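Local coordinates for protein putative protease (Parabacteroides distasonis ATCC 8503, PDB 3KD4) that is of unknown function but is probably exported from the cell and may act as a protease, at residues Y43-D53 / Q95-H103; K450-T458 / V469-F479. One frame throughout, in Å; residues are numbered along the deposited sequence.

Contact 1 (Y43-D53 / Q95-H103); sequences YGESFIVYNPD and QLKEMVVVH
Asn51 OD1 is gripped by two N-H donors, Gln95 NE2 from the other strand's loop at 3.0 Å and the backbone N of Asp53 at 3.1 Å. They approach from opposite faces of the Asn51 amide, both well out of its plane; the second bond closes an Asx turn. CG of Asn51 points away from its own N (chi1 -177°), which brings the amide beside Gln95 and lays CD2 of Leu96 against its carbon, while ND2 reaches Tyr124 OH. With an alanine here, Gln95 NE2 and Asp53 N would probably lose their shared acceptor and Tyr124 its amide partner, leaving the turn less firmly fixed. From here two antiparallel strands run on, with Ser46, Ile48 and Tyr50 each exchanging a pair of backbone hydrogen bonds with Val101, Met99 and Lys97. Tyr50 takes Lys97 CB over one face of its ring, 4.1 Å from the centroid, and its OH bonds to Glu81 of strand 79-82, the third strand of the sheet. At the far end Ser46 OG meets the imidazole of His103 in plane, 2.8 Å from NE2, and a water bridges Gly44 O and His103 O. On the other side of the sheet, Glu98 OE2 lies 3.3 Å from Phe47 CD1, with carboxylate and ring planes 74° apart; OE1 is hydrogen-bonded to a glycerol that probably came from the crystallisation liquor. Ile48 packs on strands 55-65 and 111-120, and Met99 and Val101 on 55-65. The pair thus joins an edge strand to the middle strand of a small antiparallel sheet, packed on a larger one in the manner of a beta sandwich.

Contact 2 (K450-T458 / V469-F479); sequences KPFGKVTRT and VRTIELNKQQF
Lys476 lies along the ring of Phe452 where a beta hairpin, strands 453-462 and 465-474, opens at the ends away from its connecting turn. Its CB rests 3.8 Å from Phe452 CD1. With CG anti to the backbone N (chi1 -178°), the chain runs on extended, and CD comes to sit squarely over the ring, 3.3 Å from the Phe452 centroid, a close CH-pi contact. CE follows over the far rim, 4.0 Å from Phe452 CZ. A bend at the last torsion (chi4 40°) takes NZ to a weak bond with Gln478 O; at its distance from the ring, any cation-pi attraction is slight. Pro451 CB touches the opposite face near its rim, while Phe452 CB meets the edge of the Phe479 ring, so the aromatic side chain is held from several directions. Phe452 O receives the N-H of Asn475, nearly in line with its C=O bond. Next comes Gly453, where a CB would fall about 2.3 Å from Glu473 O, a clash that leaves no room for a side chain. Farther along, paired backbone bonds link Lys454, Thr456 and Thr458 with Glu473, Thr471 and Val469. On one face Val455 CG2 packs against Ile472 CG1 at 3.6 Å, beneath helix 481-495, while Arg457 and Arg470 send their guanidinium groups to the backbone O atoms of Asn499 and Trp494. The other face is mostly hydrophilic: two threonines cross obliquely, each hydroxyl also bonded to a water, and Thr456 OG1 and Thr471 OG1 are hydrogen-bonded to each other at 2.5 Å.

Contact 1 and contact 2 are two examples of antiparallel pairing in separate parts of one chain, on opposite sides of its centre and about 24 Å apart at their nearest atoms. Both are partly buried, with one face packed on the protein. They hold different elements: contact 1 joins strands far apart in sequence, at the edge of a three-stranded sheet backed by a larger sheet, whereas contact 2 pairs neighbouring hairpin strands inside a mixed sheet backed by a helix. Their chemistry follows. In contact 1 side-chain polar bonds secure both ends of the pairing; in contact 2 an aromatic-aliphatic cluster marks the open end, and threonine hydroxyls and waters line the outer face.

Contact 1 (Y43-D53 / Q95-H103)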
loop_
_atom_site.group_PDB
_atom_site.type_symbol
_atom_site.label_atom_id
_atom_site.label_comp_id
_atom_site.label_asym_id
_atom_site.label_seq_id
_atom_site.Cartn_x
_atom_site.Cartn_y
_atom_site.Cartn_z
ATOM N N TYR A 43 14.759 -15.003 5.874
ATOM C CA TYR A 43 16.142 -14.822 5.349
ATOM C C TYR A 43 16.793 -16.154 4.958
ATOM O O TYR A 43 17.741 -16.192 4.188
ATOM C CB TYR A 43 17.031 -14.083 6.328
ATOM C CG TYR A 43 16.892 -12.584 6.360
ATOM C CD1 TYR A 43 16.654 -11.850 5.194
ATOM C CD2 TYR A 43 17.094 -11.888 7.539
ATOM C CE1 TYR A 43 16.582 -10.454 5.227
ATOM C CE2 TYR A 43 17.041 -10.528 7.580
ATOM C CZ TYR A 43 16.773 -9.807 6.420
ATOM O OH TYR A 43 16.720 -8.437 6.438
ATOM N N GLY A 44 16.235 -17.258 5.451
ATOM C CA GLY A 44 16.681 -18.585 5.036
ATOM C C GLY A 44 16.377 -18.920 3.575
ATOM O O GLY A 44 16.857 -19.941 3.069
ATOM N N GLU A 45 15.544 -18.098 2.930
ATOM C CA GLU A 45 15.175 -18.295 1.531
ATOM C C GLU A 45 15.258 -17.021 0.730
ATOM O O GLU A 45 15.207 -15.947 1.271
ATOM C CB GLU A 45 13.733 -18.802 1.405
ATOM C CG GLU A 45 13.488 -20.191 1.950
ATOM C CD GLU A 45 13.293 -20.199 3.450
ATOM O OE1 GLU A 45 12.615 -19.289 3.957
ATOM O OE2 GLU A 45 13.825 -21.121 4.107
ATOM N N SER A 46 15.369 -17.186 -0.582
ATOM C CA SER A 46 15.152 -16.121 -1.520
ATOM C C SER A 46 13.942 -16.480 -2.401
ATOM O O SER A 46 13.690 -17.672 -2.692
ATOM C CB SER A 46 16.426 -15.875 -2.327
ATOM O OG SER A 46 17.442 -15.294 -1.517
ATOM N N PHE A 47 13.206 -15.457 -2.822
ATOM C CA PHE A 47 11.971 -15.621 -3.605
ATOM C C PHE A 47 12.070 -14.814 -4.860
ATOM O O PHE A 47 12.286 -13.626 -4.784
ATOM C CB PHE A 47 10.781 -15.128 -2.776
ATOM C CG PHE A 47 10.710 -15.758 -1.435
ATOM C CD1 PHE A 47 10.053 -16.961 -1.264
ATOM C CD2 PHE A 47 11.337 -15.180 -0.353
ATOM C CE1 PHE A 47 9.993 -17.546 -0.014
ATOM C CE2 PHE A 47 11.274 -15.776 0.899
ATOM C CZ PHE A 47 10.618 -16.946 1.056
ATOM N N ILE A 48 11.940 -15.455 -6.016
ATOM C CA ILE A 48 12.080 -14.742 -7.296
ATOM C C ILE A 48 10.878 -14.988 -8.193
ATOM O O ILE A 48 10.696 -16.089 -8.670
ATOM C CB ILE A 48 13.350 -15.188 -8.083
ATOM C CG1 ILE A 48 14.623 -15.080 -7.229
ATOM C CG2 ILE A 48 13.475 -14.353 -9.414
ATOM C CD1 ILE A 48 15.798 -16.019 -7.689
ATOM N N VAL A 49 10.102 -13.943 -8.444
ATOM C CA VAL A 49 8.864 -14.066 -9.211
ATOM C C VAL A 49 9.078 -13.701 -10.682
ATOM O O VAL A 49 9.748 -12.732 -10.982
ATOM C CB VAL A 49 7.778 -13.169 -8.564
ATOM C CG1 VAL A 49 6.487 -13.189 -9.389
ATOM C CG2 VAL A 49 7.469 -13.672 -7.093
ATOM N N TYR A 50 8.536 -14.480 -11.615
ATOM C CA TYR A 50 8.640 -14.121 -13.019
ATOM C C TYR A 50 7.547 -14.756 -13.832
ATOM O O TYR A 50 6.843 -15.667 -13.366
ATOM C CB TYR A 50 10.017 -14.479 -13.592
ATOM C CG TYR A 50 10.309 -15.963 -13.605
ATOM C CD1 TYR A 50 10.611 -16.654 -12.436
ATOM C CD2 TYR A 50 10.296 -16.672 -14.794
ATOM C CE1 TYR A 50 10.865 -18.055 -12.464
ATOM C CE2 TYR A 50 10.567 -18.038 -14.833
ATOM C CZ TYR A 50 10.816 -18.721 -13.675
ATOM O OH TYR A 50 11.093 -20.073 -13.779
ATOM N N ASN A 51 7.406 -14.261 -15.065
ATOM C CA ASN A 51 6.381 -14.767 -15.968
ATOM C C ASN A 51 7.023 -15.546 -17.108
ATOM O O ASN A 51 7.557 -14.952 -18.050
ATOM C CB ASN A 51 5.586 -13.580 -16.514
ATOM C CG ASN A 51 4.435 -14.009 -17.410
ATOM O OD1 ASN A 51 4.327 -15.155 -17.759
ATOM N ND2 ASN A 51 3.593 -13.076 -17.786
ATOM N N PRO A 52 6.955 -16.874 -17.057
ATOM C CA PRO A 52 7.643 -17.675 -18.040
ATOM C C PRO A 52 7.092 -17.590 -19.451
ATOM O O PRO A 52 7.753 -18.057 -20.359
ATOM C CB PRO A 52 7.470 -19.107 -17.531
ATOM C CG PRO A 52 6.400 -19.074 -16.564
ATOM C CD PRO A 52 6.288 -17.704 -16.036
ATOM N N ASP A 53 5.925 -17.004 -19.662
ATOM C CA ASP A 53 5.498 -16.769 -21.039
ATOM C C ASP A 53 6.452 -15.810 -21.778
ATOM O O ASP A 53 6.551 -15.879 -22.990
ATOM C CB ASP A 53 4.102 -16.204 -21.097
ATOM C CG ASP A 53 3.031 -17.207 -20.696
ATOM O OD1 ASP A 53 3.299 -18.419 -20.597
ATOM O OD2 ASP A 53 1.904 -16.746 -20.446
ATOM N N GLN A 95 0.216 -19.661 -15.010
ATOM C CA GLN A 95 1.573 -19.895 -15.520
ATOM C C GLN A 95 2.666 -19.169 -14.685
ATOM O O GLN A 95 3.842 -19.515 -14.781
ATOM C CB GLN A 95 1.679 -19.550 -17.014
ATOM C CG GLN A 95 2.069 -18.108 -17.388
ATOM C CD GLN A 95 1.070 -17.021 -16.976
ATOM O OE1 GLN A 95 -0.046 -17.305 -16.524
ATOM N NE2 GLN A 95 1.489 -15.747 -17.122
ATOM N N LEU A 96 2.281 -18.190 -13.856
ATOM C CA LEU A 96 3.261 -17.390 -13.129
ATOM C C LEU A 96 4.080 -18.253 -12.195
ATOM O O LEU A 96 3.574 -19.246 -11.696
ATOM C CB LEU A 96 2.593 -16.262 -12.382
ATOM C CG LEU A 96 1.951 -15.187 -13.279
ATOM C CD1 LEU A 96 1.284 -14.145 -12.366
ATOM C CD2 LEU A 96 2.960 -14.576 -14.251
ATOM N N LYS A 97 5.362 -17.910 -12.041
ATOM C CA LYS A 97 6.300 -18.673 -11.219
ATOM C C LYS A 97 7.000 -17.868 -10.166
ATOM O O LYS A 97 7.326 -16.672 -10.353
ATOM C CB LYS A 97 7.361 -19.329 -12.062
ATOM C CG LYS A 97 6.826 -20.313 -13.057
ATOM C CD LYS A 97 6.495 -21.613 -12.448
ATOM C CE LYS A 97 5.727 -22.537 -13.423
ATOM N NZ LYS A 97 5.374 -23.810 -12.704
ATOM N N GLU A 98 7.236 -18.543 -9.044
ATOM C CA GLU A 98 8.083 -18.041 -7.980
ATOM C C GLU A 98 9.089 -19.119 -7.656
ATOM O O GLU A 98 8.707 -20.199 -7.207
ATOM C CB GLU A 98 7.241 -17.703 -6.754
ATOM C CG GLU A 98 8.029 -17.336 -5.502
ATOM C CD GLU A 98 7.155 -16.735 -4.436
ATOM O OE1 GLU A 98 5.935 -16.678 -4.611
ATOM O OE2 GLU A 98 7.669 -16.297 -3.412
HETATM N N MSE A 99 10.370 -18.808 -7.881
HETATM C CA MSE A 99 11.459 -19.695 -7.533
HETATM C C MSE A 99 11.814 -19.410 -6.072
HETATM O O MSE A 99 12.102 -18.253 -5.724
HETATM C CB MSE A 99 12.709 -19.416 -8.386
HETATM C CG MSE A 99 13.948 -20.180 -7.886
HETATM SE SE MSE A 99 13.751 -22.027 -8.123
HETATM C CE MSE A 99 14.063 -22.176 -10.049
ATOM N N VAL A 100 11.797 -20.454 -5.249
ATOM C CA VAL A 100 12.224 -20.355 -3.850
ATOM C C VAL A 100 13.593 -21.026 -3.762
ATOM O O VAL A 100 13.750 -22.206 -4.091
ATOM C CB VAL A 100 11.224 -21.049 -2.905
ATOM C CG1 VAL A 100 11.717 -20.989 -1.419
ATOM C CG2 VAL A 100 9.805 -20.412 -3.091
ATOM N N VAL A 101 14.601 -20.247 -3.391
ATOM C CA VAL A 101 15.954 -20.744 -3.178
ATOM C C VAL A 101 16.120 -20.962 -1.669
ATOM O O VAL A 101 16.058 -20.002 -0.903
ATOM C CB VAL A 101 16.976 -19.729 -3.667
ATOM C CG1 VAL A 101 18.392 -20.281 -3.561
ATOM C CG2 VAL A 101 16.667 -19.299 -5.133
ATOM N N VAL A 102 16.331 -22.202 -1.246
ATOM C CA VAL A 102 16.541 -22.496 0.182
ATOM C C VAL A 102 18.037 -22.454 0.440
ATOM O O VAL A 102 18.798 -23.242 -0.117
ATOM C CB VAL A 102 15.967 -23.866 0.594
ATOM C CG1 VAL A 102 16.353 -24.206 2.077
ATOM C CG2 VAL A 102 14.433 -23.893 0.394
ATOM N N HIS A 103 18.465 -21.492 1.239
ATOM C CA HIS A 103 19.881 -21.304 1.479
ATOM C C HIS A 103 20.388 -22.355 2.432
ATOM O O HIS A 103 19.866 -22.495 3.554
ATOM C CB HIS A 103 20.112 -19.910 2.015
ATOM C CG HIS A 103 19.704 -18.866 1.040
ATOM N ND1 HIS A 103 20.168 -18.871 -0.247
ATOM C CD2 HIS A 103 18.820 -17.842 1.126
ATOM C CE1 HIS A 103 19.633 -17.860 -0.906
ATOM N NE2 HIS A 103 18.794 -17.235 -0.100
HETATM O O HOH W 1 17.509 -21.982 4.705
#

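Contact 2 (K450-T458 / V469-F479)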
loop_
_atom_site.group_PDB
_atom_site.type_symbol
_atom_site.label_atom_id
_atom_site.label_comp_id
_atom_site.label_asym_id
_atom_site.label_seq_id
_atom_site.Cartn_x
_atom_site.Cartn_y
_atom_site.Cartn_z
ATOM N N LYS A 450 -5.565 20.061 21.716
ATOM C CA LYS A 450 -4.194 20.177 21.257
ATOM C C LYS A 450 -4.225 20.886 19.929
ATOM O O LYS A 450 -5.298 21.098 19.360
ATOM C CB LYS A 450 -3.554 18.783 21.095
ATOM C CG LYS A 450 -3.305 18.044 22.418
ATOM C CD LYS A 450 -2.372 18.757 23.379
ATOM C CE LYS A 450 -2.265 17.965 24.663
ATOM N NZ LYS A 450 -1.403 18.596 25.685
ATOM N N PRO A 451 -3.049 21.258 19.419
ATOM C CA PRO A 451 -3.063 22.024 18.174
ATOM C C PRO A 451 -3.740 21.319 16.987
ATOM O O PRO A 451 -4.272 21.992 16.138
ATOM C CB PRO A 451 -1.575 22.254 17.890
ATOM C CG PRO A 451 -0.897 22.165 19.246
ATOM C CD PRO A 451 -1.690 21.179 20.011
ATOM N N PHE A 452 -3.760 19.995 16.944
ATOM C CA PHE A 452 -4.258 19.318 15.742
ATOM C C PHE A 452 -5.452 18.420 16.034
ATOM O O PHE A 452 -5.871 17.644 15.183
ATOM C CB PHE A 452 -3.090 18.592 15.063
ATOM C CG PHE A 452 -2.013 19.533 14.587
ATOM C CD1 PHE A 452 -2.309 20.529 13.632
ATOM C CD2 PHE A 452 -0.730 19.489 15.129
ATOM C CE1 PHE A 452 -1.320 21.460 13.213
ATOM C CE2 PHE A 452 0.263 20.396 14.722
ATOM C CZ PHE A 452 -0.034 21.376 13.751
ATOM N N GLY A 453 -6.047 18.560 17.222
ATOM C CA GLY A 453 -7.287 17.836 17.491
ATOM C C GLY A 453 -7.817 18.032 18.891
ATOM O O GLY A 453 -7.303 18.845 19.642
ATOM N N LYS A 454 -8.844 17.259 19.234
ATOM C CA LYS A 454 -9.531 17.439 20.512
ATOM C C LYS A 454 -10.340 16.192 20.794
ATOM O O LYS A 454 -10.868 15.583 19.880
ATOM C CB LYS A 454 -10.443 18.683 20.422
ATOM C CG LYS A 454 -11.303 18.980 21.652
ATOM C CD LYS A 454 -12.070 20.271 21.515
ATOM C CE LYS A 454 -13.271 20.133 20.584
ATOM N NZ LYS A 454 -14.133 21.419 20.598
ATOM N N VAL A 455 -10.405 15.813 22.062
ATOM C CA VAL A 455 -11.232 14.698 22.532
ATOM C C VAL A 455 -12.101 15.237 23.681
ATOM O O VAL A 455 -11.609 15.962 24.544
ATOM C CB VAL A 455 -10.398 13.503 23.035
ATOM C CG1 VAL A 455 -11.279 12.461 23.711
ATOM C CG2 VAL A 455 -9.597 12.866 21.899
ATOM N N THR A 456 -13.392 14.922 23.675
ATOM C CA THR A 456 -14.235 15.334 24.764
ATOM C C THR A 456 -15.091 14.195 25.257
ATOM O O THR A 456 -15.408 13.254 24.509
ATOM C CB THR A 456 -15.194 16.486 24.369
ATOM O OG1 THR A 456 -16.162 15.966 23.462
ATOM C CG2 THR A 456 -14.439 17.716 23.769
ATOM N N ARG A 457 -15.521 14.334 26.509
ATOM C CA ARG A 457 -16.505 13.448 27.100
ATOM C C ARG A 457 -17.456 14.294 27.941
ATOM O O ARG A 457 -17.017 15.087 28.790
ATOM C CB ARG A 457 -15.831 12.408 27.985
ATOM C CG ARG A 457 -16.785 11.396 28.529
ATOM C CD ARG A 457 -16.091 10.461 29.483
ATOM N NE ARG A 457 -15.956 11.032 30.815
ATOM C CZ ARG A 457 -15.438 10.391 31.860
ATOM N NH1 ARG A 457 -14.970 9.155 31.728
ATOM N NH2 ARG A 457 -15.407 10.978 33.056
ATOM N N THR A 458 -18.750 14.148 27.689
ATOM C CA THR A 458 -19.734 14.809 28.529
ATOM C C THR A 458 -20.611 13.725 29.119
ATOM O O THR A 458 -20.876 12.715 28.471
ATOM C CB THR A 458 -20.615 15.772 27.740
ATOM O OG1 THR A 458 -21.308 15.019 26.753
ATOM C CG2 THR A 458 -19.804 16.826 27.061
ATOM N N VAL A 469 -21.578 11.358 25.958
ATOM C CA VAL A 469 -21.134 11.627 24.571
ATOM C C VAL A 469 -19.600 11.731 24.512
ATOM O O VAL A 469 -18.998 12.541 25.207
ATOM C CB VAL A 469 -21.784 12.901 23.972
ATOM C CG1 VAL A 469 -21.343 13.119 22.511
ATOM C CG2 VAL A 469 -23.315 12.845 24.079
ATOM N N ARG A 470 -18.978 10.888 23.699
ATOM C CA ARG A 470 -17.539 10.978 23.447
ATOM C C ARG A 470 -17.311 11.459 22.025
ATOM O O ARG A 470 -17.925 10.926 21.108
ATOM C CB ARG A 470 -16.873 9.613 23.635
ATOM C CG ARG A 470 -17.163 8.940 24.986
ATOM C CD ARG A 470 -16.334 7.697 25.117
ATOM N NE ARG A 470 -14.950 8.082 25.368
ATOM C CZ ARG A 470 -13.880 7.472 24.879
ATOM N NH1 ARG A 470 -13.992 6.445 24.056
ATOM N NH2 ARG A 470 -12.686 7.917 25.218
ATOM N N THR A 471 -16.440 12.457 21.857
ATOM C CA THR A 471 -16.020 12.952 20.554
ATOM C C THR A 471 -14.491 12.978 20.400
ATOM O O THR A 471 -13.739 13.174 21.391
ATOM C CB THR A 471 -16.552 14.384 20.285
ATOM O OG1 THR A 471 -15.800 15.325 21.060
ATOM C CG2 THR A 471 -18.033 14.493 20.672
ATOM N N ILE A 472 -14.025 12.734 19.166
ATOM C CA ILE A 472 -12.627 12.957 18.798
ATOM C C ILE A 472 -12.552 13.568 17.417
ATOM O O ILE A 472 -13.317 13.171 16.549
ATOM C CB ILE A 472 -11.777 11.677 18.887
ATOM C CG1 ILE A 472 -10.309 11.974 18.477
ATOM C CG2 ILE A 472 -12.398 10.477 18.090
ATOM C CD1 ILE A 472 -9.340 10.844 18.804
ATOM N N GLU A 473 -11.671 14.553 17.223
ATOM C CA GLU A 473 -11.346 15.012 15.884
ATOM C C GLU A 473 -9.837 15.055 15.754
ATOM O O GLU A 473 -9.139 15.495 16.680
ATOM C CB GLU A 473 -11.950 16.376 15.579
ATOM C CG GLU A 473 -11.464 17.462 16.505
ATOM C CD GLU A 473 -12.069 18.834 16.201
ATOM O OE1 GLU A 473 -13.286 18.909 15.883
ATOM O OE2 GLU A 473 -11.315 19.831 16.305
ATOM N N LEU A 474 -9.333 14.534 14.640
ATOM C CA LEU A 474 -7.943 14.618 14.332
ATOM C C LEU A 474 -7.849 15.327 12.977
ATOM O O LEU A 474 -8.431 14.877 11.977
ATOM C CB LEU A 474 -7.296 13.225 14.339
ATOM C CG LEU A 474 -7.268 12.430 15.641
ATOM C CD1 LEU A 474 -6.622 11.027 15.417
ATOM C CD2 LEU A 474 -6.528 13.168 16.776
ATOM N N ASN A 475 -7.140 16.457 12.962
ATOM C CA ASN A 475 -7.158 17.387 11.825
ATOM C C ASN A 475 -5.844 17.524 11.055
ATOM O O ASN A 475 -5.712 18.392 10.242
ATOM C CB ASN A 475 -7.579 18.759 12.308
ATOM C CG ASN A 475 -8.907 18.736 13.043
ATOM O OD1 ASN A 475 -9.890 18.143 12.568
ATOM N ND2 ASN A 475 -8.955 19.401 14.214
ATOM N N LYS A 476 -4.876 16.670 11.320
ATOM C CA LYS A 476 -3.596 16.668 10.597
ATOM C C LYS A 476 -3.250 15.190 10.405
ATOM O O LYS A 476 -3.602 14.365 11.226
ATOM C CB LYS A 476 -2.536 17.412 11.421
ATOM C CG LYS A 476 -1.175 17.531 10.806
ATOM C CD LYS A 476 -0.304 18.477 11.649
ATOM C CE LYS A 476 1.195 18.458 11.317
ATOM N NZ LYS A 476 1.512 18.376 9.850
ATOM N N GLN A 477 -2.578 14.865 9.301
ATOM C CA GLN A 477 -2.250 13.498 8.943
ATOM C C GLN A 477 -0.852 13.037 9.338
ATOM O O GLN A 477 -0.664 11.870 9.625
ATOM C CB GLN A 477 -2.316 13.355 7.431
ATOM C CG GLN A 477 -3.675 13.332 6.891
ATOM C CD GLN A 477 -3.684 13.436 5.408
ATOM O OE1 GLN A 477 -4.004 12.453 4.737
ATOM N NE2 GLN A 477 -3.306 14.640 4.863
ATOM N N GLN A 478 0.129 13.925 9.258
ATOM C CA GLN A 478 1.508 13.556 9.531
ATOM C C GLN A 478 2.115 14.402 10.606
ATOM O O GLN A 478 1.915 15.615 10.648
ATOM C CB GLN A 478 2.384 13.700 8.299
ATOM C CG GLN A 478 1.966 12.816 7.139
ATOM C CD GLN A 478 2.921 12.969 5.955
ATOM O OE1 GLN A 478 3.321 14.078 5.632
ATOM N NE2 GLN A 478 3.266 11.870 5.308
ATOM N N PHE A 479 2.926 13.754 11.428
ATOM C CA PHE A 479 3.463 14.355 12.629
ATOM C C PHE A 479 4.946 14.018 12.764
ATOM O O PHE A 479 5.361 12.861 12.611
ATOM C CB PHE A 479 2.703 13.842 13.863
ATOM C CG PHE A 479 1.247 14.116 13.830
ATOM C CD1 PHE A 479 0.376 13.249 13.156
ATOM C CD2 PHE A 479 0.732 15.254 14.438
ATOM C CE1 PHE A 479 -0.976 13.516 13.096
ATOM C CE2 PHE A 479 -0.643 15.546 14.388
ATOM C CZ PHE A 479 -1.504 14.669 13.732
HETATM O O HOH W 2 -13.614 16.372 19.971
HETATM O O HOH W 3 -18.519 15.081 24.206
#